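Cytochrome P450 (Zobellia galactanivorans, PDB 6G5O) belongs to the cytochrome P450 family of haem proteins and holds protoporphyrin IX containing Fe in a pocket of its largely helical fold. Local coordinates at residues Lys117-Val122 / Asn377-Phe382; Ala228-Ile233 / Val373-Ile378; Tyr235-Pro240 / Ala352-Leu357. One frame throughout, in Å; residues are numbered along the deposited sequence.

Overall arrangement
All three contacts tie the antiparallel sheet of strands 119-121, 369-384 and 351-366 together or to helix 223-238 packed against it. Contact 1 lies within the sheet, partly buried, and rests mainly on backbone hydrogen bonds. Contact 2 is the buried one, its centre about 13 Å from that of the chain; it brings helix 223-238 against strand 369-384 through one hydrogen bond from the side-chain amide of Asn231 and apolar packing. Contact 3 uses the end of the same helix against strand 351-366, nearer the periphery, and is mostly apolar packing of side chains. Contacts 1 and 2 share Ile378, while Ile233 CG2 reaches Phe354 CE2 at 3.9 Å, joining contacts 2 and 3.

Contact 1. Residues Lys117-Val122 / Asn377-Phe382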
ATOM      1  N   LYS A 117       2.553  -3.465  28.194  1.00 64.85           N
ATOM      2  CA  LYS A 117       2.597  -4.925  27.943  1.00 68.73           C
ATOM      3  C   LYS A 117       4.044  -5.396  27.911  1.00 71.06           C
ATOM      4  O   LYS A 117       4.333  -6.524  28.313  1.00 67.74           O
ATOM      5  CB  LYS A 117       1.852  -5.357  26.656  1.00 63.10           C
ATOM      6  N   GLY A 118       4.947  -4.518  27.467  1.00 77.87           N
ATOM      7  CA  GLY A 118       6.371  -4.842  27.369  1.00 77.92           C
ATOM      8  C   GLY A 118       6.741  -5.545  26.069  1.00 77.17           C
ATOM      9  O   GLY A 118       7.640  -5.098  25.373  1.00 88.96           O
ATOM     10  N   SER A 119       6.054  -6.650  25.761  1.00 67.15           N
ATOM     11  CA  SER A 119       6.275  -7.414  24.545  1.00 58.82           C
ATOM     12  C   SER A 119       4.942  -7.758  23.844  1.00 57.49           C
ATOM     13  O   SER A 119       3.994  -8.165  24.505  1.00 53.50           O
ATOM     14  CB  SER A 119       7.005  -8.688  24.897  1.00 57.89           C
ATOM     15  OG  SER A 119       6.965  -9.612  23.817  1.00 63.51           O
ATOM     16  N   VAL A 120       4.890  -7.593  22.516  1.00 51.02           N
ATOM     17  CA  VAL A 120       3.670  -7.826  21.733  1.00 47.07           C
ATOM     18  C   VAL A 120       3.951  -8.468  20.404  1.00 42.58           C
ATOM     19  O   VAL A 120       5.063  -8.425  19.901  1.00 46.67           O
ATOM     20  CB  VAL A 120       2.881  -6.522  21.461  1.00 50.41           C
ATOM     21  CG1 VAL A 120       2.240  -5.994  22.738  1.00 49.82           C
ATOM     22  CG2 VAL A 120       3.763  -5.433  20.862  1.00 51.73           C
ATOM     23  N   GLU A 121       2.937  -9.096  19.845  1.00 43.82           N
ATOM     24  CA  GLU A 121       3.049  -9.595  18.504  1.00 47.10           C
ATOM     25  C   GLU A 121       2.657  -8.414  17.595  1.00 48.11           C
ATOM     26  O   GLU A 121       1.490  -8.057  17.512  1.00 49.51           O
ATOM     27  CB  GLU A 121       2.173 -10.838  18.272  1.00 46.58           C
ATOM     28  CG  GLU A 121       2.581 -11.626  17.023  1.00 48.29           C
ATOM     29  CD  GLU A 121       2.127 -10.935  15.738  1.00 51.59           C
ATOM     30  OE1 GLU A 121       0.901 -10.763  15.552  1.00 52.42           O
ATOM     31  OE2 GLU A 121       2.988 -10.548  14.917  1.00 56.13           O
ATOM     32  N   VAL A 122       3.641  -7.833  16.908  1.00 47.05           N
ATOM     33  CA  VAL A 122       3.446  -6.572  16.168  1.00 46.06           C
ATOM     34  C   VAL A 122       2.401  -6.637  15.046  1.00 42.67           C
ATOM     35  O   VAL A 122       1.585  -5.738  14.919  1.00 45.22           O
ATOM     36  CB  VAL A 122       4.777  -6.045  15.611  1.00 47.24           C
ATOM     37  CG1 VAL A 122       4.568  -4.837  14.697  1.00 48.54           C
ATOM     38  CG2 VAL A 122       5.692  -5.655  16.765  1.00 48.09           C
ATOM     39  N   ASN A 377       4.325 -12.950  11.525  1.00 32.91           N
ATOM     40  CA  ASN A 377       4.306 -12.551  12.923  1.00 37.46           C
ATOM     41  C   ASN A 377       5.705 -12.150  13.361  1.00 32.00           C
ATOM     42  O   ASN A 377       6.671 -12.559  12.760  1.00 35.28           O
ATOM     43  CB  ASN A 377       3.732 -13.689  13.821  1.00 40.99           C
ATOM     44  CG  ASN A 377       4.458 -15.015  13.627  1.00 43.59           C
ATOM     45  OD1 ASN A 377       4.168 -15.792  12.682  1.00 45.91           O
ATOM     46  ND2 ASN A 377       5.444 -15.259  14.502  1.00 39.67           N
ATOM     47  N   ILE A 378       5.811 -11.310  14.383  1.00 36.87           N
ATOM     48  CA  ILE A 378       7.108 -10.915  14.901  1.00 39.88           C
ATOM     49  C   ILE A 378       6.853 -10.367  16.258  1.00 41.46           C
ATOM     50  O   ILE A 378       6.052  -9.444  16.399  1.00 45.75           O
ATOM     51  CB  ILE A 378       7.867  -9.877  14.007  1.00 45.10           C
ATOM     52  CG1 ILE A 378       9.148  -9.374  14.699  1.00 45.73           C
ATOM     53  CG2 ILE A 378       7.004  -8.683  13.612  1.00 45.69           C
ATOM     54  CD1 ILE A 378      10.264  -8.988  13.746  1.00 48.15           C
ATOM     55  N   GLN A 379       7.536 -10.938  17.260  1.00 43.74           N
ATOM     56  CA  GLN A 379       7.341 -10.543  18.654  1.00 47.13           C
ATOM     57  C   GLN A 379       8.398  -9.539  18.962  1.00 45.71           C
ATOM     58  O   GLN A 379       9.567  -9.806  18.727  1.00 42.38           O
ATOM     59  CB  GLN A 379       7.515 -11.739  19.622  1.00 53.44           C
ATOM     60  CG  GLN A 379       6.272 -12.606  19.823  1.00 55.94           C
ATOM     61  CD  GLN A 379       5.241 -11.988  20.752  1.00 53.78           C
ATOM     62  OE1 GLN A 379       5.558 -11.158  21.622  1.00 51.49           O
ATOM     63  NE2 GLN A 379       4.001 -12.416  20.587  1.00 53.04           N
ATOM     64  N   ILE A 380       8.013  -8.400  19.526  1.00 46.05           N
ATOM     65  CA  ILE A 380       8.980  -7.368  19.802  1.00 49.18           C
ATOM     66  C   ILE A 380       8.721  -6.768  21.155  1.00 50.70           C
ATOM     67  O   ILE A 380       7.575  -6.518  21.524  1.00 55.31           O
ATOM     68  CB  ILE A 380       8.990  -6.253  18.706  1.00 47.94           C
ATOM     69  CG1 ILE A 380       9.189  -6.876  17.317  1.00 46.73           C
ATOM     70  CG2 ILE A 380      10.105  -5.253  18.966  1.00 45.83           C
ATOM     71  CD1 ILE A 380       9.435  -5.894  16.194  1.00 47.84           C
ATOM     72  N   LYS A 381       9.815  -6.508  21.862  1.00 46.36           N
ATOM     73  CA  LYS A 381       9.787  -5.925  23.178  1.00 46.66           C
ATOM     74  C   LYS A 381      10.044  -4.439  23.004  1.00 46.97           C
ATOM     75  O   LYS A 381      10.978  -4.070  22.318  1.00 49.73           O
ATOM     76  CB  LYS A 381      10.922  -6.540  24.008  1.00 53.75           C
ATOM     77  CG  LYS A 381      11.070  -5.965  25.407  1.00 55.63           C
ATOM     78  CD  LYS A 381      10.552  -6.902  26.480  1.00 61.78           C
ATOM     79  CE  LYS A 381      11.359  -6.791  27.786  1.00 60.32           C
ATOM     80  NZ  LYS A 381      11.104  -5.532  28.543  1.00 57.56           N
ATOM     81  N   PHE A 382       9.248  -3.585  23.646  1.00 46.37           N
ATOM     82  CA  PHE A 382       9.434  -2.151  23.574  1.00 44.57           C
ATOM     83  C   PHE A 382       9.920  -1.722  24.945  1.00 51.02           C
ATOM     84  O   PHE A 382       9.177  -1.911  25.904  1.00 61.34           O
ATOM     85  CB  PHE A 382       8.095  -1.443  23.315  1.00 41.49           C
ATOM     86  CG  PHE A 382       7.550  -1.585  21.907  1.00 39.83           C
ATOM     87  CD1 PHE A 382       7.545  -2.794  21.241  1.00 37.67           C
ATOM     88  CD2 PHE A 382       6.997  -0.485  21.265  1.00 40.18           C
ATOM     89  CE1 PHE A 382       7.025  -2.899  19.957  1.00 38.32           C
ATOM     90  CE2 PHE A 382       6.447  -0.591  19.984  1.00 39.41           C
ATOM     91  CZ  PHE A 382       6.474  -1.802  19.331  1.00 38.93           C
TER
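Strand 119-121 runs antiparallel to residues 377-382 of strand 369-384, the axes of these short segments 4.7 Å apart at 157°, as the edge of the three-stranded sheet that P450s build from a strand between two helices and the C-terminal hairpin. Val120 and Ile380 form the hydrogen-bonded pair: Val120 N gives to Ile380 O from above the carbonyl plane, while Ile380 N meets Val120 O at 3.0 Å, nearly along the C=O axis. Gly118, with positive phi at the end of helix 97-117, offers its O to Phe382 N at 2.8 Å, and Val122 N closes the other end on Ile378 O. Val122 leads with CG2, which lies 3.7 Å from Ile380 CG1 and near the plane of the Phe382 ring, at its edge. These apolar groups face helix 223-238, where Val122 and Ile380 both touch Ile233. On the opposite face Glu121 has CG anti to its backbone N (chi1 -163°) and a bend at chi2, which swings the carboxylate across Asn377. OE1 takes the N-H of Thr124 and OE2 that of Val123, capping the next helix. OE2 also receives Ile378 N, 3.0 Å away, on its anti lone pair.

Contact 2. Residues Ala228-Ile233 / Val373-Ile378; sequences AVTNSI and VGFHNI
Ala228 O is gripped twice: Ser232 N bonds to it along the helix, and Ser232 OG donates to Ala228 O over 2.6 Å, in the carbonyl plane. Both bonds stay within helix 223-238, the C-terminal part of the P450 I-helix. This buried helix crosses strand 373-375 of the C-terminal hairpin at 72°. One polar bond joins the two. Asn231 points its amide at the strand, CG anti to the carbonyl carbon (chi1 -69°), and ND2 donates to Val373 O at 3.0 Å. The acceptor lies in the amide plane, with N-H...O at 160°, although the donor stands above the carbonyl plane of Val373. On the other branch, OD1 comes within 3.4 Å of Gly374 CA, an approach eased by the glycine having no side chain, and also meets the Phe375 ring obliquely. The side chain of Val373 lies about 9 Å from the haem. Thr230 turns its polar branch back along its own helix, OG1 bonding to Ile226 O, and sends the methyl outward, CG2 anti to the backbone N. That methyl passes Ile378 CG2 at 3.7 Å, the two side chains running antiparallel alongside one another, and also touches Phe375 CD2. Ile378 CD1 sits 3.9 Å over one face of the Phe375 ring, nearer its margin than its centre.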
ATOM      1  N   ALA A 228       4.077  -1.912   6.021  1.00 28.62           N
ATOM      2  CA  ALA A 228       4.893  -0.714   6.254  1.00 27.37           C
ATOM      3  C   ALA A 228       5.115  -0.461   7.736  1.00 27.41           C
ATOM      4  O   ALA A 228       6.212  -0.099   8.167  1.00 25.62           O
ATOM      5  CB  ALA A 228       4.249   0.520   5.608  1.00 26.63           C
ATOM      6  N   VAL A 229       4.049  -0.572   8.520  1.00 29.07           N
ATOM      7  CA  VAL A 229       4.148  -0.282   9.951  1.00 30.59           C
ATOM      8  C   VAL A 229       5.064  -1.301  10.637  1.00 31.16           C
ATOM      9  O   VAL A 229       5.943  -0.941  11.427  1.00 30.66           O
ATOM     10  CB  VAL A 229       2.753  -0.242  10.611  1.00 30.46           C
ATOM     11  CG1 VAL A 229       2.829  -0.280  12.126  1.00 29.83           C
ATOM     12  CG2 VAL A 229       2.024   1.017  10.184  1.00 31.20           C
ATOM     13  N   THR A 230       4.857  -2.565  10.293  1.00 31.57           N
ATOM     14  CA  THR A 230       5.571  -3.675  10.918  1.00 34.43           C
ATOM     15  C   THR A 230       7.057  -3.636  10.514  1.00 34.10           C
ATOM     16  O   THR A 230       7.938  -3.712  11.384  1.00 29.96           O
ATOM     17  CB  THR A 230       4.938  -5.011  10.549  1.00 37.26           C
ATOM     18  OG1 THR A 230       3.579  -5.018  11.003  1.00 40.92           O
ATOM     19  CG2 THR A 230       5.682  -6.176  11.217  1.00 37.01           C
ATOM     20  N   ASN A 231       7.321  -3.452   9.210  1.00 32.52           N
ATOM     21  CA  ASN A 231       8.680  -3.361   8.704  1.00 32.74           C
ATOM     22  C   ASN A 231       9.464  -2.182   9.293  1.00 34.61           C
ATOM     23  O   ASN A 231      10.684  -2.306   9.527  1.00 41.44           O
ATOM     24  CB  ASN A 231       8.704  -3.355   7.183  1.00 33.66           C
ATOM     25  CG  ASN A 231       8.287  -4.702   6.579  1.00 39.40           C
ATOM     26  OD1 ASN A 231       8.197  -5.688   7.294  1.00 41.86           O
ATOM     27  ND2 ASN A 231       7.999  -4.742   5.265  1.00 39.03           N
ATOM     28  N   SER A 232       8.776  -1.073   9.563  1.00 30.52           N
ATOM     29  CA  SER A 232       9.412   0.089  10.146  1.00 31.95           C
ATOM     30  C   SER A 232       9.898  -0.159  11.573  1.00 35.61           C
ATOM     31  O   SER A 232      10.955   0.341  11.988  1.00 32.09           O
ATOM     32  CB  SER A 232       8.464   1.276  10.127  1.00 30.85           C
ATOM     33  OG  SER A 232       8.142   1.580   8.774  1.00 33.88           O
ATOM     34  N   ILE A 233       9.101  -0.880  12.344  1.00 38.28           N
ATOM     35  CA  ILE A 233       9.443  -1.125  13.736  1.00 37.54           C
ATOM     36  C   ILE A 233      10.607  -2.124  13.791  1.00 37.28           C
ATOM     37  O   ILE A 233      11.590  -1.914  14.527  1.00 40.09           O
ATOM     38  CB  ILE A 233       8.219  -1.631  14.516  1.00 36.50           C
ATOM     39  CG1 ILE A 233       7.185  -0.500  14.636  1.00 35.36           C
ATOM     40  CG2 ILE A 233       8.618  -2.102  15.904  1.00 35.43           C
ATOM     41  CD1 ILE A 233       5.785  -1.044  14.873  1.00 34.94           C
ATOM     42  N   VAL A 373       8.272  -9.738   1.853  1.00 41.72           N
ATOM     43  CA  VAL A 373       7.466  -8.512   1.909  1.00 37.61           C
ATOM     44  C   VAL A 373       7.283  -8.021   3.323  1.00 37.02           C
ATOM     45  O   VAL A 373       6.920  -6.870   3.522  1.00 34.24           O
ATOM     46  CB  VAL A 373       6.077  -8.669   1.222  1.00 46.00           C
ATOM     47  CG1 VAL A 373       5.139  -9.559   2.046  1.00 44.04           C
ATOM     48  CG2 VAL A 373       5.422  -7.288   0.964  1.00 43.38           C
ATOM     49  N   GLY A 374       7.594  -8.868   4.306  1.00 40.00           N
ATOM     50  CA  GLY A 374       7.408  -8.557   5.711  1.00 40.84           C
ATOM     51  C   GLY A 374       7.379  -9.813   6.579  1.00 43.32           C
ATOM     52  O   GLY A 374       8.126 -10.767   6.338  1.00 46.74           O
ATOM     53  N   PHE A 375       6.499  -9.810   7.579  1.00 42.10           N
ATOM     54  CA  PHE A 375       6.379 -10.883   8.566  1.00 43.89           C
ATOM     55  C   PHE A 375       4.929 -11.343   8.744  1.00 44.68           C
ATOM     56  O   PHE A 375       4.012 -10.521   8.741  1.00 44.91           O
ATOM     57  CB  PHE A 375       6.869 -10.382   9.897  1.00 41.75           C
ATOM     58  CG  PHE A 375       8.273  -9.892   9.858  1.00 50.66           C
ATOM     59  CD1 PHE A 375       9.331 -10.757  10.096  1.00 53.18           C
ATOM     60  CD2 PHE A 375       8.546  -8.572   9.558  1.00 49.42           C
ATOM     61  CE1 PHE A 375      10.637 -10.298  10.069  1.00 55.31           C
ATOM     62  CE2 PHE A 375       9.843  -8.095   9.562  1.00 51.60           C
ATOM     63  CZ  PHE A 375      10.898  -8.960   9.801  1.00 55.81           C
ATOM     64  N   HIS A 376       4.732 -12.660   8.900  1.00 42.87           N
ATOM     65  CA  HIS A 376       3.434 -13.211   9.298  1.00 38.48           C
ATOM     66  C   HIS A 376       3.242 -12.902  10.771  1.00 36.02           C
ATOM     67  O   HIS A 376       2.135 -12.611  11.222  1.00 42.30           O
ATOM     68  CB  HIS A 376       3.369 -14.707   9.011  1.00 39.37           C
ATOM     69  CG  HIS A 376       3.141 -15.043   7.563  1.00 43.65           C
ATOM     70  ND1 HIS A 376       2.099 -14.517   6.825  1.00 48.82           N
ATOM     71  CD2 HIS A 376       3.806 -15.871   6.721  1.00 45.23           C
ATOM     72  CE1 HIS A 376       2.142 -14.989   5.588  1.00 47.88           C
ATOM     73  NE2 HIS A 376       3.170 -15.811   5.497  1.00 47.58           N
ATOM     74  N   ASN A 377       4.325 -12.950  11.525  1.00 32.91           N
ATOM     75  CA  ASN A 377       4.306 -12.551  12.923  1.00 37.46           C
ATOM     76  C   ASN A 377       5.705 -12.150  13.361  1.00 32.00           C
ATOM     77  O   ASN A 377       6.671 -12.559  12.760  1.00 35.28           O
ATOM     78  CB  ASN A 377       3.732 -13.689  13.821  1.00 40.99           C
ATOM     79  CG  ASN A 377       4.458 -15.015  13.627  1.00 43.59           C
ATOM     80  OD1 ASN A 377       4.168 -15.792  12.682  1.00 45.91           O
ATOM     81  ND2 ASN A 377       5.444 -15.259  14.502  1.00 39.67           N
ATOM     82  N   ILE A 378       5.811 -11.310  14.383  1.00 36.87           N
ATOM     83  CA  ILE A 378       7.108 -10.915  14.901  1.00 39.88           C
ATOM     84  C   ILE A 378       6.853 -10.367  16.258  1.00 41.46           C
ATOM     85  O   ILE A 378       6.052  -9.444  16.399  1.00 45.75           O
ATOM     86  CB  ILE A 378       7.867  -9.877  14.007  1.00 45.10           C
ATOM     87  CG1 ILE A 378       9.148  -9.374  14.699  1.00 45.73           C
ATOM     88  CG2 ILE A 378       7.004  -8.683  13.612  1.00 45.69           C
ATOM     89  CD1 ILE A 378      10.264  -8.988  13.746  1.00 48.15           C
TER

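Contact 3. Residues Tyr235-Pro240 / Ala352-Leu357; sequences YLAEHP and ASFEIL
Tyr235 directs its CB away from strand 351-366 and pairs with His239 at the end of helix 223-238. His239, the N-cap residue of helix 240-248, folds back so that Tyr235 CE1 lies 3.4 Å above the centre of its imidazole. His239 ND1 donates in the carbonyl plane, on a lone pair, to Tyr235 O at 2.9 Å, which fixes the rotation of that ring. Leu236 comes next: its CB lies 4.1 Å from Phe354 CE1, and its carbonyl O sits obliquely to the same ring near CD1, while its side chain also packs on Leu347 and Leu246. Ala237 carries the contact. Its methyl meets Phe354 CB at 3.5 Å and Ile356 CG1 at 4.0 Å, so one methyl touches both larger side chains, which come from alternate positions on the strand. Phe354 packs edge-to-face with Phe382 and touches Leu243 of helix 240-248. Glu238 follows, extended beyond CG, crossing Ile356 at about a right angle with CG 4.1 Å from Ile356 CD1. Between helix and strand the contact is thus largely apolar side-chain packing, with the Leu236 carbonyl O beside the Phe354 ring; the polar ends of Glu238 and His239 bond elsewhere, to Ser4 OG and to Tyr235 O, consistent with a joint held by shape rather than by directional bonds.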
ATOM      1  N   TYR A 235      12.922  -2.501  11.517  1.00 36.50           N
ATOM      2  CA  TYR A 235      14.110  -1.741  11.150  1.00 38.73           C
ATOM      3  C   TYR A 235      14.662  -0.899  12.301  1.00 39.67           C
ATOM      4  O   TYR A 235      15.871  -0.834  12.488  1.00 43.05           O
ATOM      5  CB  TYR A 235      13.838  -0.827   9.953  1.00 37.73           C
ATOM      6  CG  TYR A 235      14.896   0.228   9.750  1.00 32.39           C
ATOM      7  CD1 TYR A 235      16.084  -0.058   9.068  1.00 33.96           C
ATOM      8  CD2 TYR A 235      14.714   1.493  10.235  1.00 31.21           C
ATOM      9  CE1 TYR A 235      17.046   0.911   8.877  1.00 31.96           C
ATOM     10  CE2 TYR A 235      15.665   2.468  10.052  1.00 32.57           C
ATOM     11  CZ  TYR A 235      16.829   2.159   9.386  1.00 31.98           C
ATOM     12  OH  TYR A 235      17.736   3.154   9.231  1.00 34.57           O
ATOM     13  N   LEU A 236      13.787  -0.214  13.023  1.00 39.69           N
ATOM     14  CA  LEU A 236      14.223   0.658  14.094  1.00 43.66           C
ATOM     15  C   LEU A 236      14.773  -0.168  15.255  1.00 48.87           C
ATOM     16  O   LEU A 236      15.568   0.337  16.041  1.00 45.85           O
ATOM     17  CB  LEU A 236      13.083   1.557  14.579  1.00 41.79           C
ATOM     18  CG  LEU A 236      12.712   2.732  13.677  1.00 43.84           C
ATOM     19  CD1 LEU A 236      11.454   3.406  14.183  1.00 42.77           C
ATOM     20  CD2 LEU A 236      13.833   3.754  13.562  1.00 46.83           C
ATOM     21  N   ALA A 237      14.328  -1.416  15.364  1.00 50.31           N
ATOM     22  CA  ALA A 237      14.766  -2.306  16.423  1.00 53.25           C
ATOM     23  C   ALA A 237      16.229  -2.702  16.275  1.00 52.82           C
ATOM     24  O   ALA A 237      16.914  -2.901  17.280  1.00 47.14           O
ATOM     25  CB  ALA A 237      13.904  -3.556  16.444  1.00 53.42           C
ATOM     26  N   GLU A 238      16.682  -2.835  15.030  1.00 52.29           N
ATOM     27  CA  GLU A 238      18.048  -3.203  14.719  1.00 51.38           C
ATOM     28  C   GLU A 238      18.942  -2.013  14.353  1.00 47.75           C
ATOM     29  O   GLU A 238      20.113  -2.220  14.051  1.00 47.76           O
ATOM     30  CB  GLU A 238      18.048  -4.191  13.570  1.00 50.77           C
ATOM     31  CG  GLU A 238      17.504  -5.536  13.987  1.00 57.47           C
ATOM     32  CD  GLU A 238      17.525  -6.579  12.866  1.00 61.04           C
ATOM     33  OE1 GLU A 238      17.203  -6.224  11.709  1.00 64.34           O
ATOM     34  OE2 GLU A 238      17.824  -7.763  13.134  1.00 62.56           O
ATOM     35  N   HIS A 239      18.396  -0.797  14.361  1.00 41.46           N
ATOM     36  CA  HIS A 239      19.150   0.423  14.046  1.00 39.41           C
ATOM     37  C   HIS A 239      18.906   1.520  15.072  1.00 43.06           C
ATOM     38  O   HIS A 239      18.232   2.527  14.764  1.00 39.20           O
ATOM     39  CB  HIS A 239      18.795   0.948  12.663  1.00 38.68           C
ATOM     40  CG  HIS A 239      19.180   0.026  11.553  1.00 37.08           C
ATOM     41  ND1 HIS A 239      18.454  -1.100  11.225  1.00 38.53           N
ATOM     42  CD2 HIS A 239      20.219   0.063  10.695  1.00 37.42           C
ATOM     43  CE1 HIS A 239      19.040  -1.725  10.220  1.00 37.73           C
ATOM     44  NE2 HIS A 239      20.119  -1.045   9.889  1.00 39.24           N
ATOM     45  N   PRO A 240      19.465   1.354  16.299  1.00 42.99           N
ATOM     46  CA  PRO A 240      19.379   2.382  17.357  1.00 46.04           C
ATOM     47  C   PRO A 240      19.838   3.778  16.908  1.00 44.10           C
ATOM     48  O   PRO A 240      19.273   4.787  17.351  1.00 47.49           O
ATOM     49  CB  PRO A 240      20.328   1.863  18.465  1.00 46.99           C
ATOM     50  CG  PRO A 240      20.559   0.435  18.164  1.00 42.67           C
ATOM     51  CD  PRO A 240      20.234   0.173  16.721  1.00 44.95           C
ATOM     52  N   ALA A 352      13.056   3.724  23.960  1.00 53.10           N
ATOM     53  CA  ALA A 352      14.515   3.813  24.028  1.00 52.68           C
ATOM     54  C   ALA A 352      15.171   2.756  23.142  1.00 49.78           C
ATOM     55  O   ALA A 352      16.184   3.035  22.494  1.00 59.52           O
ATOM     56  CB  ALA A 352      14.988   3.694  25.482  1.00 54.12           C
ATOM     57  N   SER A 353      14.591   1.561  23.078  1.00 44.04           N
ATOM     58  CA  SER A 353      15.160   0.483  22.264  1.00 43.39           C
ATOM     59  C   SER A 353      14.142  -0.612  22.101  1.00 38.57           C
ATOM     60  O   SER A 353      13.126  -0.589  22.759  1.00 39.01           O
ATOM     61  CB  SER A 353      16.413  -0.110  22.951  1.00 42.68           C
ATOM     62  OG  SER A 353      16.040  -0.769  24.150  1.00 39.81           O
ATOM     63  N   PHE A 354      14.441  -1.576  21.242  1.00 41.10           N
ATOM     64  CA  PHE A 354      13.578  -2.737  21.021  1.00 44.74           C
ATOM     65  C   PHE A 354      14.421  -4.017  21.012  1.00 47.98           C
ATOM     66  O   PHE A 354      15.645  -3.959  20.869  1.00 49.99           O
ATOM     67  CB  PHE A 354      12.910  -2.678  19.635  1.00 47.85           C
ATOM     68  CG  PHE A 354      12.267  -1.363  19.280  1.00 44.63           C
ATOM     69  CD1 PHE A 354      13.029  -0.252  18.998  1.00 43.13           C
ATOM     70  CD2 PHE A 354      10.885  -1.274  19.150  1.00 44.02           C
ATOM     71  CE1 PHE A 354      12.429   0.942  18.611  1.00 46.82           C
ATOM     72  CE2 PHE A 354      10.276  -0.084  18.776  1.00 45.89           C
ATOM     73  CZ  PHE A 354      11.046   1.030  18.504  1.00 44.66           C
ATOM     74  N   GLU A 355      13.771  -5.173  21.119  1.00 51.48           N
ATOM     75  CA  GLU A 355      14.418  -6.445  20.837  1.00 52.07           C
ATOM     76  C   GLU A 355      13.427  -7.322  20.123  1.00 48.77           C
ATOM     77  O   GLU A 355      12.314  -7.511  20.590  1.00 56.40           O
ATOM     78  CB  GLU A 355      14.839  -7.185  22.120  1.00 57.41           C
ATOM     79  CG  GLU A 355      15.483  -6.331  23.207  1.00 63.39           C
ATOM     80  CD  GLU A 355      15.727  -7.122  24.490  1.00 70.79           C
ATOM     81  OE1 GLU A 355      16.027  -8.347  24.395  1.00 65.67           O
ATOM     82  OE2 GLU A 355      15.590  -6.524  25.587  1.00 73.61           O
ATOM     83  N   ILE A 356      13.857  -7.912  19.026  1.00 47.70           N
ATOM     84  CA  ILE A 356      13.067  -8.875  18.302  1.00 47.55           C
ATOM     85  C   ILE A 356      13.252 -10.249  18.917  1.00 53.33           C
ATOM     86  O   ILE A 356      14.363 -10.759  18.943  1.00 55.89           O
ATOM     87  CB  ILE A 356      13.483  -8.906  16.826  1.00 43.97           C
ATOM     88  CG1 ILE A 356      13.212  -7.529  16.189  1.00 47.77           C
ATOM     89  CG2 ILE A 356      12.741  -9.987  16.086  1.00 41.76           C
ATOM     90  CD1 ILE A 356      13.901  -7.312  14.845  1.00 49.12           C
ATOM     91  N   LEU A 357      12.152 -10.862  19.361  1.00 58.48           N
ATOM     92  CA  LEU A 357      12.185 -12.106  20.132  1.00 56.97           C
ATOM     93  C   LEU A 357      11.915 -13.378  19.326  1.00 57.94           C
ATOM     94  O   LEU A 357      12.433 -14.426  19.697  1.00 73.28           O
ATOM     95  CB  LEU A 357      11.215 -12.031  21.313  1.00 58.48           C
ATOM     96  CG  LEU A 357      11.436 -10.951  22.388  1.00 64.14           C
ATOM     97  CD1 LEU A 357      10.516 -11.177  23.590  1.00 65.53           C
ATOM     98  CD2 LEU A 357      12.880 -10.888  22.877  1.00 65.85           C
TER